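Local coordinates for trehalose-6-phosphate phosphatase (Candida albicans, PDB 5DXF), which is a member of glycosyltransferase family 20 with the two-domain GT-B architecture, this N-terminal fragment of the enzyme holding both Rossmann-like domains, at residues A[316-321]-A[421-426]. Residues are numbered along the deposited sequence; the frame is centred on the assembly and turned at random.
Sequences GVEEKV and LLRVAD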
# COMPACT_ATOMS: atom_id res chain seq x y z
N GLY A 316 -4.71 -14.70 21.25
CA GLY A 316 -5.93 -14.26 21.90
C GLY A 316 -6.92 -13.58 20.98
O GLY A 316 -7.81 -12.87 21.44
N VAL A 317 -6.77 -13.78 19.67
CA VAL A 317 -7.71 -13.23 18.71
C VAL A 317 -9.08 -13.87 18.90
O VAL A 317 -10.11 -13.22 18.73
CB VAL A 317 -7.22 -13.42 17.26
CG1 VAL A 317 -8.28 -12.99 16.26
CG2 VAL A 317 -5.93 -12.65 17.03
N GLU A 318 -9.09 -15.15 19.28
CA GLU A 318 -10.33 -15.90 19.46
C GLU A 318 -11.28 -15.26 20.48
O GLU A 318 -12.48 -15.13 20.23
CB GLU A 318 -10.02 -17.34 19.87
CG GLU A 318 -10.36 -18.37 18.80
CD GLU A 318 -11.84 -18.41 18.47
OE1 GLU A 318 -12.66 -18.04 19.33
OE2 GLU A 318 -12.18 -18.81 17.34
N GLU A 319 -10.74 -14.84 21.62
CA GLU A 319 -11.57 -14.23 22.65
C GLU A 319 -12.20 -12.97 22.13
O GLU A 319 -13.37 -12.71 22.36
CB GLU A 319 -10.76 -13.88 23.89
CG GLU A 319 -9.37 -14.46 23.95
CD GLU A 319 -8.65 -14.11 25.23
OE1 GLU A 319 -7.57 -14.69 25.49
OE2 GLU A 319 -9.17 -13.27 25.99
N LYS A 320 -11.41 -12.17 21.43
CA LYS A 320 -11.91 -10.94 20.86
C LYS A 320 -13.00 -11.19 19.83
O LYS A 320 -14.01 -10.51 19.82
CB LYS A 320 -10.76 -10.16 20.25
CG LYS A 320 -9.52 -10.17 21.10
CD LYS A 320 -8.45 -9.28 20.52
CE LYS A 320 -7.83 -8.41 21.58
NZ LYS A 320 -6.35 -8.56 21.60
N VAL A 321 -12.79 -12.18 18.99
CA VAL A 321 -13.76 -12.54 17.96
C VAL A 321 -15.09 -12.96 18.58
O VAL A 321 -16.16 -12.54 18.13
CB VAL A 321 -13.25 -13.68 17.05
CG1 VAL A 321 -14.36 -14.19 16.15
CG2 VAL A 321 -12.05 -13.20 16.23
N LEU A 421 -11.55 -8.10 14.08
CA LEU A 421 -12.49 -7.33 13.26
C LEU A 421 -12.71 -7.95 11.87
O LEU A 421 -13.85 -8.08 11.42
CB LEU A 421 -12.02 -5.88 13.12
CG LEU A 421 -12.23 -4.97 14.34
CD1 LEU A 421 -11.44 -3.68 14.21
CD2 LEU A 421 -13.71 -4.67 14.53
N LEU A 422 -11.62 -8.34 11.21
CA LEU A 422 -11.75 -8.97 9.90
C LEU A 422 -12.46 -10.31 9.98
O LEU A 422 -13.30 -10.62 9.13
CB LEU A 422 -10.37 -9.14 9.25
CG LEU A 422 -9.66 -7.85 8.85
CD1 LEU A 422 -8.35 -8.15 8.14
CD2 LEU A 422 -10.56 -6.98 7.98
N ARG A 423 -12.14 -11.11 11.00
CA ARG A 423 -12.77 -12.42 11.15
C ARG A 423 -14.26 -12.35 11.48
O ARG A 423 -15.05 -13.12 10.93
CB ARG A 423 -12.04 -13.23 12.23
CG ARG A 423 -10.85 -14.03 11.71
CD ARG A 423 -10.27 -14.94 12.79
NE ARG A 423 -11.26 -15.90 13.26
CZ ARG A 423 -11.12 -16.65 14.35
NH1 ARG A 423 -10.02 -16.55 15.09
NH2 ARG A 423 -12.07 -17.50 14.69
N VAL A 424 -14.67 -11.43 12.35
CA VAL A 424 -16.08 -11.32 12.73
C VAL A 424 -16.90 -10.71 11.59
O VAL A 424 -18.13 -10.80 11.59
CB VAL A 424 -16.28 -10.47 14.01
CG1 VAL A 424 -17.69 -10.64 14.58
CG2 VAL A 424 -15.25 -10.82 15.07
N ALA A 425 -16.23 -10.10 10.62
CA ALA A 425 -16.91 -9.41 9.54
C ALA A 425 -17.82 -10.32 8.71
O ALA A 425 -17.43 -11.42 8.32
CB ALA A 425 -15.89 -8.74 8.63
N ASP A 426 -19.04 -9.86 8.48
CA ASP A 426 -19.95 -10.53 7.58
C ASP A 426 -19.79 -9.97 6.17
O ASP A 426 -20.28 -10.53 5.21
CB ASP A 426 -21.39 -10.39 8.06
CG ASP A 426 -21.61 -11.00 9.44
OD1 ASP A 426 -21.58 -12.25 9.56
OD2 ASP A 426 -21.82 -10.24 10.39
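A salt bridge joins Arg423 of helix 415-424 to Glu318 in the first turn of helix 317-327. Arg423 NH2 donates to Glu318 OE2 over 3.0 Å in a nearly straight bond (162° at the hydrogen). The oxygen lies close to the guanidinium plane at its edge, yet NH2 meets the carboxylate from above its plane. The two planes stand 63° apart, and a single oxygen takes the bond, consistent with OE1 being engaged by Gln322 NE2. Arg423 reaches across by a bend at chi3 (60°), and Glu318, whose CB points away, folds back at chi2. Arg423 NH1 is also hydrogen-bonded, to Ala310 O. Val321 CG2 lies over one face of the Arg423 guanidinium, 3.9 Å from its plane and offset toward the rim, and also touches Arg423 CB. Val317 CG1 approaches NH1 obliquely. Val321 CG1, anti to the backbone N, is the branch set against Val424, meeting its CG2 at 3.6 Å, while CG2, beside N, faces Arg423; the two valines pass in opposite directions. This packs two helices of the C-terminal Rossmann-like domain, with Val424 also touching Leu333 of strand 332-339 and Arg423 resting on Cys447 of helix 439-447.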